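Local coordinates for protein copper-containing nitrite reductase (Thermus scotoductus, PDB 6HBE) that probably reduces nitrite to nitric oxide with electrons from cytochrome c, as a homotrimer whose chains carry an additional C-terminal cupredoxin-like copper domain, at residues R42-N47 against H431-G436; E162-G167 against G173-V178; I202-V207 against S213-V218; Q239-L242 against S248-I251; E401-P406 against Y424-S429. All coordinates share one frame; numbering follows the deposited sequence.

Followed from the N terminus, the chain opens contact 1 at residues 42-47 and closes it at 431-436, so the other four are nested within that one long loop. Contact 2 (162-167 with 173-178) closes a short helical connection, contact 3 (202-207 with 213-218) and contact 4 (239-242 with 248-251) follow in series, and contact 5 (401-406 with 424-429) comes last. Contacts 3 and 4, with centres about 6 Å apart, join the same two sheets, and contact 2 reaches one of these through strand 154-163. Contact 5 shares a sheet and a copper ion with the C-terminal half of contact 1, whose other half belongs to the N-terminal domain.

Contact 1 of 5, residues R42-N47 against H431-G436; sequences RGFSFN and HPYMKG. With CU (copper (II) ion), chain L.
Rotation about the first side-chain bond brings two rings together: Phe44 holds CG beside its backbone N, opposite the carbonyl carbon (chi1 -61°), while Tyr433 sets its CG between backbone N and carbonyl carbon (chi1 58°). The product is a T-shaped, edge-to-face pair that joins two copper domains across nearly the whole length of the chain. Strand 39-46 belongs to the N-terminal multicopper-oxidase domain, and Tyr433 lies in the copper-binding loop of the C-terminal plastocyanin/azurin-like domain. Phe44 presents its edge, with CZ 3.7 Å above the Tyr433 ring plane and over its centre. The planes stand at 88° and the centroids are 5.1 Å apart, so the contact is made by a single ring corner against a broad face. Behind the Phe44 ring lies the type 1 site, where it stacks on His125 and meets His75 edge-to-face. The Tyr433 hydroxyl is held separately by Glu385 and Asn356. Were Tyr433 replaced by an alanine, the Phe44 edge would probably be left without its aromatic face and Glu385 without this hydroxyl partner. Tyr433 is the third residue of a type I turn from His431 to Met434, in which Met434 N bonds to His431 O at 2.9 Å. The same turn begins at a copper ligand, since His431 ND1 lies 2.0 Å from the copper(II) ion also bound by His390 and Cys428.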
# COMPACT_ATOMS: atom_id res chain seq x y z
N ARG C 42 20.96 2.50 -10.77
CA ARG C 42 21.81 1.30 -10.80
C ARG C 42 21.01 0.09 -10.41
O ARG C 42 20.23 0.15 -9.46
CB ARG C 42 22.98 1.41 -9.82
CG ARG C 42 23.96 2.54 -10.11
CD ARG C 42 25.30 2.27 -9.44
NE ARG C 42 25.94 3.53 -9.12
CZ ARG C 42 26.95 4.11 -9.77
NH1 ARG C 42 27.39 5.30 -9.33
NH2 ARG C 42 27.54 3.54 -10.84
N GLY C 43 21.24 -1.02 -11.10
CA GLY C 43 20.58 -2.28 -10.80
C GLY C 43 21.10 -3.45 -11.60
O GLY C 43 22.27 -3.50 -11.95
N PHE C 44 20.23 -4.41 -11.85
CA PHE C 44 20.53 -5.59 -12.65
C PHE C 44 19.59 -5.63 -13.85
O PHE C 44 18.44 -5.16 -13.76
CB PHE C 44 20.32 -6.88 -11.85
CG PHE C 44 21.20 -7.02 -10.62
CD1 PHE C 44 22.59 -7.11 -10.74
CD2 PHE C 44 20.63 -7.14 -9.33
CE1 PHE C 44 23.41 -7.25 -9.61
CE2 PHE C 44 21.44 -7.28 -8.20
CZ PHE C 44 22.83 -7.33 -8.34
N SER C 45 20.04 -6.22 -14.97
CA SER C 45 19.21 -6.36 -16.18
C SER C 45 19.37 -7.71 -16.88
O SER C 45 20.26 -8.53 -16.51
CB SER C 45 19.55 -5.26 -17.19
OG SER C 45 20.81 -5.48 -17.78
N PHE C 46 18.49 -7.95 -17.84
CA PHE C 46 18.75 -8.85 -18.96
C PHE C 46 19.05 -7.97 -20.19
O PHE C 46 18.25 -7.11 -20.57
CB PHE C 46 17.59 -9.76 -19.24
CG PHE C 46 17.32 -10.76 -18.14
CD1 PHE C 46 18.16 -11.83 -17.94
CD2 PHE C 46 16.26 -10.57 -17.26
CE1 PHE C 46 17.93 -12.73 -16.92
CE2 PHE C 46 16.02 -11.46 -16.24
CZ PHE C 46 16.86 -12.55 -16.07
N ASN C 47 20.23 -8.18 -20.77
CA ASN C 47 20.65 -7.52 -22.02
C ASN C 47 20.72 -6.00 -21.98
O ASN C 47 20.49 -5.33 -22.99
CB ASN C 47 19.75 -7.96 -23.17
CG ASN C 47 19.69 -9.46 -23.33
OD1 ASN C 47 19.33 -10.22 -22.41
ND2 ASN C 47 19.99 -9.92 -24.53
N HIS C 431 27.06 -10.51 -0.52
CA HIS C 431 26.48 -9.70 -1.60
C HIS C 431 27.32 -8.43 -1.79
O HIS C 431 27.00 -7.37 -1.24
CB HIS C 431 25.01 -9.33 -1.25
CG HIS C 431 24.19 -10.47 -0.73
ND1 HIS C 431 23.92 -10.66 0.61
CD2 HIS C 431 23.58 -11.48 -1.39
CE1 HIS C 431 23.17 -11.74 0.76
NE2 HIS C 431 22.96 -12.26 -0.44
N PRO C 432 28.42 -8.52 -2.58
CA PRO C 432 29.42 -7.42 -2.56
C PRO C 432 28.98 -6.06 -3.13
O PRO C 432 29.66 -5.08 -2.90
CB PRO C 432 30.62 -8.00 -3.34
CG PRO C 432 30.15 -9.27 -3.97
CD PRO C 432 28.76 -9.61 -3.51
N TYR C 433 27.86 -6.05 -3.84
CA TYR C 433 27.18 -4.82 -4.33
C TYR C 433 26.40 -4.05 -3.22
O TYR C 433 26.03 -2.90 -3.43
CB TYR C 433 26.25 -5.15 -5.53
CG TYR C 433 25.21 -6.19 -5.22
CD1 TYR C 433 23.98 -5.84 -4.66
CD2 TYR C 433 25.46 -7.54 -5.45
CE1 TYR C 433 23.03 -6.81 -4.35
CE2 TYR C 433 24.55 -8.50 -5.13
CZ TYR C 433 23.32 -8.14 -4.58
OH TYR C 433 22.43 -9.15 -4.27
N MET C 434 26.16 -4.67 -2.06
CA MET C 434 25.67 -3.94 -0.88
C MET C 434 26.77 -3.09 -0.30
O MET C 434 27.84 -3.62 0.02
CB MET C 434 25.26 -4.87 0.25
CG MET C 434 24.04 -5.70 -0.05
SD MET C 434 23.57 -6.82 1.30
CE MET C 434 23.38 -5.76 2.69
N LYS C 435 26.51 -1.81 -0.10
CA LYS C 435 27.56 -0.89 0.35
C LYS C 435 27.05 0.21 1.26
O LYS C 435 25.97 0.78 1.02
CB LYS C 435 28.28 -0.26 -0.86
CG LYS C 435 29.51 0.58 -0.49
CD LYS C 435 30.32 1.08 -1.69
CE LYS C 435 31.08 -0.04 -2.38
NZ LYS C 435 31.92 0.48 -3.50
N GLY C 436 27.85 0.53 2.27
CA GLY C 436 27.55 1.61 3.21
C GLY C 436 28.80 2.31 3.72
O GLY C 436 29.92 1.86 3.44
CU CU L . 24.48 -9.53 2.17

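Contact 2 of 5, residues E162-G167 against G173-V178; sequences EAYASG and GKALYV
Ala163 O accepts two backbone N-H groups from the facing segment: Leu176 N at 2.9 Å, nearly along the C=O axis, and Tyr177 N in a weak bond at 3.4 Å. In return, Ala163 N donates to Tyr177 O at 2.9 Å with an N-H...O angle of 163°. Because Leu176 and Tyr177 both face Ala163, this is a classic beta bulge, set where antiparallel strands 154-163 and 177-180 meet at one margin of a mixed sheet. The intervening helix begins after Ser166, its N-cap, and ends at Gly173 in a Schellman motif. Beyond the bulge the backbones separate, and a water spans them, accepting from Ala165 N and donating to Lys174 O. On one face of the sheet, Glu162 runs beside Val178, with CG 4.1 Å from Val178 CG2. Tyr164 starts out away from the facing segment, but its ring returns to lie alongside the 174-175 backbone, CE2 3.5 Å from Ala175 N. Its hydroxyl donates to Glu162 OE1 in a very short bond of 2.5 Å, the carboxylate oxygen lying in the ring plane. Asn210 and Leu211 supply backbone N-H groups to the same carboxylate. The Tyr177 hydroxyl instead reaches His410 of the second subunit.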
# COMPACT_ATOMS: atom_id res chain seq x y z
N GLU C 162 8.24 -0.39 -11.01
CA GLU C 162 8.64 0.53 -9.94
C GLU C 162 10.15 0.57 -9.79
O GLU C 162 10.82 -0.40 -10.11
CB GLU C 162 8.03 0.06 -8.58
CG GLU C 162 6.50 -0.02 -8.56
CD GLU C 162 5.93 -1.16 -7.73
OE1 GLU C 162 6.59 -1.68 -6.75
OE2 GLU C 162 4.78 -1.61 -8.10
N ALA C 163 10.68 1.71 -9.30
CA ALA C 163 12.08 1.83 -8.92
C ALA C 163 12.17 2.26 -7.47
O ALA C 163 11.34 3.06 -7.04
CB ALA C 163 12.81 2.83 -9.81
N TYR C 164 13.17 1.73 -6.75
CA TYR C 164 13.35 1.99 -5.30
C TYR C 164 14.70 2.64 -4.96
O TYR C 164 15.75 2.27 -5.53
CB TYR C 164 13.16 0.68 -4.52
CG TYR C 164 11.70 0.24 -4.52
CD1 TYR C 164 11.20 -0.56 -5.57
CD2 TYR C 164 10.82 0.66 -3.52
CE1 TYR C 164 9.86 -0.90 -5.62
CE2 TYR C 164 9.45 0.31 -3.55
CZ TYR C 164 8.99 -0.47 -4.61
OH TYR C 164 7.65 -0.79 -4.68
N ALA C 165 14.65 3.56 -3.99
CA ALA C 165 15.85 4.23 -3.45
C ALA C 165 16.62 3.40 -2.40
O ALA C 165 17.80 3.69 -2.11
CB ALA C 165 15.49 5.56 -2.84
N SER C 166 15.96 2.41 -1.81
CA SER C 166 16.58 1.61 -0.74
C SER C 166 15.81 0.34 -0.52
O SER C 166 14.64 0.26 -0.88
CB SER C 166 16.66 2.38 0.57
OG SER C 166 15.37 2.71 1.06
N GLY C 167 16.47 -0.65 0.08
CA GLY C 167 15.77 -1.88 0.48
C GLY C 167 14.74 -1.63 1.60
O GLY C 167 13.75 -2.37 1.72
N GLY C 173 6.98 -0.59 0.73
CA GLY C 173 6.14 -0.29 -0.45
C GLY C 173 6.20 1.15 -0.92
O GLY C 173 5.23 1.66 -1.49
N LYS C 174 7.31 1.84 -0.63
CA LYS C 174 7.47 3.24 -0.96
C LYS C 174 8.32 3.39 -2.26
O LYS C 174 9.54 3.56 -2.20
CB LYS C 174 8.11 3.97 0.22
CG LYS C 174 8.22 5.48 0.03
CD LYS C 174 9.07 6.18 1.10
CE LYS C 174 9.22 7.66 0.78
NZ LYS C 174 10.23 8.40 1.60
N ALA C 175 7.68 3.34 -3.43
CA ALA C 175 8.41 3.47 -4.72
C ALA C 175 8.84 4.91 -4.98
O ALA C 175 8.04 5.84 -4.78
CB ALA C 175 7.52 3.02 -5.88
N LEU C 176 10.08 5.10 -5.46
CA LEU C 176 10.51 6.45 -5.87
C LEU C 176 9.89 6.82 -7.24
O LEU C 176 9.33 7.93 -7.39
CB LEU C 176 12.04 6.57 -5.90
CG LEU C 176 12.65 7.88 -6.34
CD1 LEU C 176 12.30 9.02 -5.42
CD2 LEU C 176 14.18 7.73 -6.44
N TYR C 177 9.96 5.91 -8.21
CA TYR C 177 9.39 6.18 -9.53
C TYR C 177 8.53 4.99 -9.93
O TYR C 177 8.78 3.86 -9.48
CB TYR C 177 10.48 6.46 -10.58
CG TYR C 177 11.38 7.63 -10.25
CD1 TYR C 177 10.87 8.89 -10.00
CD2 TYR C 177 12.77 7.46 -10.17
CE1 TYR C 177 11.70 9.96 -9.63
CE2 TYR C 177 13.61 8.53 -9.82
CZ TYR C 177 13.08 9.78 -9.58
OH TYR C 177 13.96 10.84 -9.25
N VAL C 178 7.50 5.29 -10.72
CA VAL C 178 6.66 4.26 -11.35
C VAL C 178 6.49 4.63 -12.83
O VAL C 178 6.24 5.79 -13.14
CB VAL C 178 5.30 4.11 -10.64
CG1 VAL C 178 4.56 2.89 -11.20
CG2 VAL C 178 5.49 3.94 -9.14
O HOH W 1 12.09 4.60 -2.82

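Contact 3 of 5, residues I202-V207 against S213-V218; sequences IYFLNV and STLHVV
Phe204 offers one ring face to Leu215, whose CD2 lies 3.7 Å above the plane, offset toward the rim. The line from the ring centroid to CD2 is 3.9 Å long and leans 18° off the normal, which makes this a CH-pi contact. With Phe204 CG opposite the backbone N (chi1 176°), the ring extends from strand 199-208 across the interior of a beta sandwich to strand 213-217 in the facing sheet. The axes of segments 202-207 and 213-217 pass 9.1 Å apart, with 156° between their directions, a spacing filled by side chains. At the edge of the same ring, CZ meets Ser213 OG at 3.6 Å; that hydroxyl has its hydrogen-bond partner in Gln160. Further along, Asn206 ND2 packs against Ser213 CB at 3.7 Å, while its polar bonds run to Ala243 O and Leu211 O, and its OD1 accepts from Gly208 N. A valine at Phe204 would probably open a gap between the sheets and leave the Leu215 methyl without a ring to rest on. On the outward side of strand 213-217, His216 stacks on His80 of the second subunit. What joins these two strands directly is therefore mainly van der Waals and CH-pi contact, while the hydroxyl of Ser213 and the amide of Asn206 have their hydrogen bonds elsewhere.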
# COMPACT_ATOMS: atom_id res chain seq x y z
N ILE C 202 -3.76 -3.82 -26.98
CA ILE C 202 -2.79 -3.43 -25.95
C ILE C 202 -2.48 -4.72 -25.16
O ILE C 202 -3.39 -5.45 -24.77
CB ILE C 202 -3.35 -2.33 -25.01
CG1 ILE C 202 -3.72 -1.07 -25.83
CG2 ILE C 202 -2.35 -1.95 -23.91
CD1 ILE C 202 -4.63 -0.11 -25.10
N TYR C 203 -1.20 -5.00 -24.98
CA TYR C 203 -0.71 -6.13 -24.19
C TYR C 203 -0.08 -5.49 -22.95
O TYR C 203 0.98 -4.86 -23.06
CB TYR C 203 0.31 -6.94 -25.00
CG TYR C 203 -0.22 -7.58 -26.29
CD1 TYR C 203 -0.40 -6.83 -27.46
CD2 TYR C 203 -0.50 -8.94 -26.34
CE1 TYR C 203 -0.86 -7.41 -28.64
CE2 TYR C 203 -0.97 -9.55 -27.51
CZ TYR C 203 -1.16 -8.77 -28.66
OH TYR C 203 -1.61 -9.34 -29.83
N PHE C 204 -0.73 -5.64 -21.79
CA PHE C 204 -0.33 -4.93 -20.55
C PHE C 204 0.10 -5.91 -19.46
O PHE C 204 -0.67 -6.82 -19.14
CB PHE C 204 -1.49 -4.09 -20.03
CG PHE C 204 -1.21 -3.40 -18.71
CD1 PHE C 204 -0.16 -2.52 -18.60
CD2 PHE C 204 -2.03 -3.58 -17.61
CE1 PHE C 204 0.12 -1.87 -17.41
CE2 PHE C 204 -1.78 -2.90 -16.41
CZ PHE C 204 -0.68 -2.07 -16.32
N LEU C 205 1.29 -5.69 -18.87
CA LEU C 205 1.76 -6.48 -17.74
C LEU C 205 2.20 -5.53 -16.65
O LEU C 205 3.07 -4.68 -16.87
CB LEU C 205 2.94 -7.38 -18.16
CG LEU C 205 3.74 -8.12 -17.07
CD1 LEU C 205 2.90 -9.13 -16.35
CD2 LEU C 205 4.98 -8.80 -17.61
N ASN C 206 1.62 -5.68 -15.46
CA ASN C 206 2.11 -4.93 -14.26
C ASN C 206 3.11 -5.83 -13.57
O ASN C 206 2.70 -6.84 -12.96
CB ASN C 206 0.97 -4.57 -13.26
CG ASN C 206 1.47 -3.80 -12.05
OD1 ASN C 206 2.60 -3.28 -12.03
ND2 ASN C 206 0.63 -3.74 -10.99
N VAL C 207 4.39 -5.49 -13.61
CA VAL C 207 5.39 -6.33 -12.91
C VAL C 207 5.48 -5.98 -11.40
O VAL C 207 6.02 -6.73 -10.62
CB VAL C 207 6.81 -6.32 -13.51
CG1 VAL C 207 6.83 -6.67 -14.98
CG2 VAL C 207 7.55 -5.03 -13.23
N SER C 213 -2.21 -1.69 -10.11
CA SER C 213 -2.46 -0.75 -11.22
C SER C 213 -3.91 -0.83 -11.64
O SER C 213 -4.52 -1.90 -11.57
CB SER C 213 -1.56 -1.08 -12.41
OG SER C 213 -1.70 -0.14 -13.49
N THR C 214 -4.47 0.30 -12.09
CA THR C 214 -5.78 0.34 -12.73
C THR C 214 -5.60 1.11 -14.04
O THR C 214 -5.70 2.34 -14.08
CB THR C 214 -6.91 0.96 -11.84
OG1 THR C 214 -6.45 2.15 -11.19
CG2 THR C 214 -7.34 -0.05 -10.76
N LEU C 215 -5.35 0.37 -15.12
CA LEU C 215 -5.03 1.00 -16.43
C LEU C 215 -6.27 1.64 -17.05
O LEU C 215 -7.34 1.06 -17.00
CB LEU C 215 -4.41 0.01 -17.41
CG LEU C 215 -3.71 0.62 -18.63
CD1 LEU C 215 -2.45 1.36 -18.24
CD2 LEU C 215 -3.35 -0.45 -19.64
N HIS C 216 -6.09 2.84 -17.61
CA HIS C 216 -7.21 3.68 -18.08
C HIS C 216 -6.77 4.48 -19.33
O HIS C 216 -5.59 4.84 -19.43
CB HIS C 216 -7.64 4.63 -16.94
CG HIS C 216 -8.62 5.70 -17.35
ND1 HIS C 216 -9.96 5.44 -17.62
CD2 HIS C 216 -8.46 7.03 -17.50
CE1 HIS C 216 -10.57 6.57 -17.93
NE2 HIS C 216 -9.68 7.56 -17.86
N VAL C 217 -7.70 4.76 -20.24
CA VAL C 217 -7.46 5.76 -21.34
C VAL C 217 -8.49 6.90 -21.24
O VAL C 217 -9.68 6.64 -21.28
CB VAL C 217 -7.51 5.13 -22.77
CG1 VAL C 217 -7.35 6.22 -23.84
CG2 VAL C 217 -6.41 4.12 -22.97
N VAL C 218 -8.01 8.15 -21.09
CA VAL C 218 -8.88 9.33 -20.98
C VAL C 218 -9.54 9.56 -22.34
O VAL C 218 -8.84 9.76 -23.34
CB VAL C 218 -8.08 10.60 -20.58
CG1 VAL C 218 -9.00 11.81 -20.36
CG2 VAL C 218 -7.25 10.35 -19.32

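Contact 4 of 5, residues Q239-L242 against S248-I251; sequences QTAL and SWVI
Strands 241-243 and 248-254 belong to different sheets and make no backbone ladder with one another; their nearest CA pair, Ala241 and Trp249, is 7.4 Å apart. Within its own sheet each finds a neighbour: Ala241 pairs with Leu215, Trp249 with Phe204. The indole of Trp249 bridges the two layers. Its CG stands opposite the carbonyl carbon (chi1 -68°), which carries the ring toward the facing strand. There NE1 donates to Leu242 O at 2.8 Å, with an N-H...O angle of 157°. The oxygen lies in the indole plane, yet the donor approaches from above the carbonyl plane rather than along a lone pair. Ala241 covers one face of the same ring, its CB 3.9 Å from the centroid of the five-membered ring and only 11° off the normal, a CH-pi contact. The ring is therefore fixed both by its N-H and by its face. Ile251 CD1 adds a lighter touch to Ala241 CB at 4.2 Å. At the subunit boundary, Thr240 bonds to Asp247 of the second subunit, and Leu242 packs on Leu242 of the third. Two sheets face to face, joined by a buried tryptophan, form the beta sandwich of a cupredoxin-like domain in this trimer.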
# COMPACT_ATOMS: atom_id res chain seq x y z
N GLN C 239 -13.87 0.98 -17.75
CA GLN C 239 -13.05 2.20 -17.57
C GLN C 239 -11.65 1.94 -17.02
O GLN C 239 -10.78 2.81 -17.12
CB GLN C 239 -13.79 3.23 -16.69
CG GLN C 239 -13.71 2.98 -15.19
CD GLN C 239 -14.90 3.53 -14.44
OE1 GLN C 239 -14.98 4.72 -14.15
NE2 GLN C 239 -15.81 2.65 -14.09
N THR C 240 -11.45 0.77 -16.39
CA THR C 240 -10.20 0.38 -15.78
C THR C 240 -9.93 -1.13 -15.98
O THR C 240 -10.87 -1.92 -16.09
CB THR C 240 -10.19 0.63 -14.25
OG1 THR C 240 -11.44 0.25 -13.68
CG2 THR C 240 -9.89 2.07 -13.93
N ALA C 241 -8.64 -1.49 -16.03
CA ALA C 241 -8.15 -2.86 -15.99
C ALA C 241 -7.31 -3.06 -14.71
O ALA C 241 -6.15 -2.62 -14.65
CB ALA C 241 -7.33 -3.15 -17.23
N LEU C 242 -7.92 -3.66 -13.70
CA LEU C 242 -7.28 -3.91 -12.39
C LEU C 242 -6.17 -5.00 -12.51
O LEU C 242 -6.44 -6.10 -13.02
CB LEU C 242 -8.36 -4.35 -11.38
CG LEU C 242 -7.85 -4.77 -10.00
CD1 LEU C 242 -7.22 -3.59 -9.27
CD2 LEU C 242 -8.93 -5.38 -9.16
N SER C 248 -1.79 -9.52 -15.77
CA SER C 248 -1.73 -9.00 -17.15
C SER C 248 -3.11 -8.98 -17.79
O SER C 248 -4.03 -9.65 -17.29
CB SER C 248 -0.81 -9.86 -18.02
OG SER C 248 -1.40 -11.17 -18.25
N TRP C 249 -3.23 -8.20 -18.87
CA TRP C 249 -4.43 -8.10 -19.69
C TRP C 249 -4.07 -7.98 -21.16
O TRP C 249 -3.04 -7.40 -21.49
CB TRP C 249 -5.25 -6.84 -19.30
CG TRP C 249 -5.90 -6.87 -17.94
CD1 TRP C 249 -5.34 -6.38 -16.76
CD2 TRP C 249 -7.19 -7.36 -17.60
NE1 TRP C 249 -6.22 -6.57 -15.73
CE2 TRP C 249 -7.36 -7.16 -16.21
CE3 TRP C 249 -8.24 -7.93 -18.34
CZ2 TRP C 249 -8.56 -7.50 -15.53
CZ3 TRP C 249 -9.43 -8.30 -17.66
CH2 TRP C 249 -9.56 -8.10 -16.26
N VAL C 250 -4.93 -8.52 -22.05
CA VAL C 250 -5.04 -8.02 -23.45
C VAL C 250 -6.33 -7.18 -23.58
O VAL C 250 -7.38 -7.56 -23.07
CB VAL C 250 -5.01 -9.17 -24.48
CG1 VAL C 250 -5.31 -8.69 -25.89
CG2 VAL C 250 -3.65 -9.83 -24.46
N ILE C 251 -6.23 -6.00 -24.19
CA ILE C 251 -7.34 -5.05 -24.31
C ILE C 251 -7.53 -4.72 -25.82
O ILE C 251 -6.55 -4.44 -26.52
CB ILE C 251 -7.01 -3.78 -23.51
CG1 ILE C 251 -6.95 -4.09 -22.00
CG2 ILE C 251 -7.99 -2.64 -23.80
CD1 ILE C 251 -6.14 -3.06 -21.22

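Contact 5 of 5, residues E401-P406 against Y424-S429; sequences EPFVTP and YVYICS. With CU (copper (II) ion), chain L.
A backbone N-H ends on a phenol here: Glu401 N donates to Tyr424 OH at 2.8 Å, so a side chain of strand 422-427 secures a loop that has no regular secondary structure. The bond comes from the end of a ring that also passes close to the loop backbone, its CE1 3.6 Å from Pro402 N. Pro402 CD adds an apolar touch to the same CE1 at 4.2 Å. The carboxylate of Glu401 turns elsewhere and is held by Thr419. Two residues along, Phe403 and Tyr426 both have CG lodged between backbone N and carbonyl carbon (chi1 58° and 63°). From there the rings approach at a slant, with planes at 51° and centroids 5.8 Å apart. Phe403 CZ, at its ring edge, makes the closest touch, 4.0 Å from Tyr426 CD1, while Phe358 meets Tyr426 edge-to-face from another part of the domain. Ile438, on strand 435-443, touches both Phe403 and Tyr426 and extends this apolar layer. Just past the strand, Cys428 SG binds the copper(II) ion at 2.3 Å, alongside His390 and His431. A cysteine ligand directly after a strand, followed within a few residues by histidine and methionine, is the copper-binding loop of the plastocyanin/azurin family of cupredoxins.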
# COMPACT_ATOMS: atom_id res chain seq x y z
N GLU C 401 40.06 1.90 13.12
CA GLU C 401 39.18 0.84 13.63
C GLU C 401 38.35 0.09 12.56
O GLU C 401 37.15 -0.07 12.70
CB GLU C 401 38.27 1.41 14.71
CG GLU C 401 39.00 2.04 15.90
CD GLU C 401 38.06 2.79 16.83
OE1 GLU C 401 37.35 3.71 16.38
OE2 GLU C 401 38.02 2.46 18.04
N PRO C 402 39.01 -0.41 11.50
CA PRO C 402 38.26 -1.24 10.54
C PRO C 402 37.65 -2.47 11.25
O PRO C 402 38.11 -2.83 12.34
CB PRO C 402 39.30 -1.61 9.49
CG PRO C 402 40.62 -1.51 10.20
CD PRO C 402 40.46 -0.41 11.22
N PHE C 403 36.60 -3.05 10.67
CA PHE C 403 35.79 -4.05 11.37
C PHE C 403 35.29 -5.11 10.41
O PHE C 403 35.30 -4.91 9.18
CB PHE C 403 34.64 -3.40 12.15
CG PHE C 403 33.69 -2.56 11.28
CD1 PHE C 403 32.62 -3.17 10.59
CD2 PHE C 403 33.85 -1.19 11.17
CE1 PHE C 403 31.76 -2.41 9.81
CE2 PHE C 403 32.98 -0.42 10.39
CZ PHE C 403 31.93 -1.05 9.70
N VAL C 404 34.92 -6.25 10.99
CA VAL C 404 34.24 -7.33 10.29
C VAL C 404 33.23 -7.91 11.27
O VAL C 404 33.59 -8.23 12.41
CB VAL C 404 35.22 -8.39 9.68
CG1 VAL C 404 36.05 -9.12 10.73
CG2 VAL C 404 34.46 -9.41 8.82
N THR C 405 31.95 -8.01 10.86
CA THR C 405 30.93 -8.55 11.75
C THR C 405 30.83 -10.01 11.39
O THR C 405 31.22 -10.40 10.30
CB THR C 405 29.52 -7.90 11.58
OG1 THR C 405 28.92 -8.38 10.37
CG2 THR C 405 29.63 -6.39 11.56
N PRO C 406 30.30 -10.82 12.30
CA PRO C 406 29.82 -12.16 11.90
C PRO C 406 28.70 -12.12 10.84
O PRO C 406 28.12 -11.07 10.58
CB PRO C 406 29.28 -12.78 13.21
CG PRO C 406 29.53 -11.81 14.30
CD PRO C 406 30.03 -10.52 13.72
N TYR C 424 35.10 4.93 6.96
CA TYR C 424 35.14 3.55 6.49
C TYR C 424 34.04 3.31 5.45
O TYR C 424 32.89 3.70 5.69
CB TYR C 424 34.93 2.59 7.67
CG TYR C 424 35.80 2.91 8.87
CD1 TYR C 424 37.11 2.42 8.94
CD2 TYR C 424 35.34 3.72 9.90
CE1 TYR C 424 37.93 2.73 10.02
CE2 TYR C 424 36.15 4.04 10.99
CZ TYR C 424 37.45 3.54 11.04
OH TYR C 424 38.27 3.85 12.10
N VAL C 425 34.39 2.68 4.33
CA VAL C 425 33.41 2.15 3.40
C VAL C 425 33.37 0.65 3.64
O VAL C 425 34.43 0.02 3.68
CB VAL C 425 33.79 2.43 1.92
CG1 VAL C 425 32.68 1.98 0.97
CG2 VAL C 425 34.10 3.90 1.72
N TYR C 426 32.17 0.09 3.82
CA TYR C 426 32.01 -1.34 4.06
C TYR C 426 31.03 -1.96 3.06
O TYR C 426 30.19 -1.26 2.47
CB TYR C 426 31.59 -1.63 5.52
CG TYR C 426 30.24 -1.06 5.93
CD1 TYR C 426 30.11 0.26 6.36
CD2 TYR C 426 29.09 -1.85 5.88
CE1 TYR C 426 28.87 0.78 6.72
CE2 TYR C 426 27.84 -1.32 6.23
CZ TYR C 426 27.72 -0.01 6.64
OH TYR C 426 26.48 0.53 7.01
N ILE C 427 31.19 -3.26 2.83
CA ILE C 427 30.28 -4.07 2.01
C ILE C 427 29.80 -5.27 2.78
O ILE C 427 30.28 -5.57 3.87
CB ILE C 427 30.93 -4.53 0.65
CG1 ILE C 427 32.13 -5.47 0.87
CG2 ILE C 427 31.35 -3.34 -0.18
CD1 ILE C 427 32.74 -6.02 -0.40
N CYS C 428 28.85 -6.00 2.19
CA CYS C 428 28.59 -7.37 2.59
C CYS C 428 29.42 -8.33 1.74
O CYS C 428 29.43 -8.24 0.51
CB CYS C 428 27.10 -7.67 2.44
SG CYS C 428 26.67 -9.36 2.78
N SER C 429 30.10 -9.29 2.39
CA SER C 429 30.96 -10.22 1.64
C SER C 429 30.14 -11.24 0.86
O SER C 429 30.60 -11.73 -0.18
CB SER C 429 31.97 -10.93 2.59
OG SER C 429 31.33 -11.80 3.49
CU CU L . 24.48 -9.53 2.17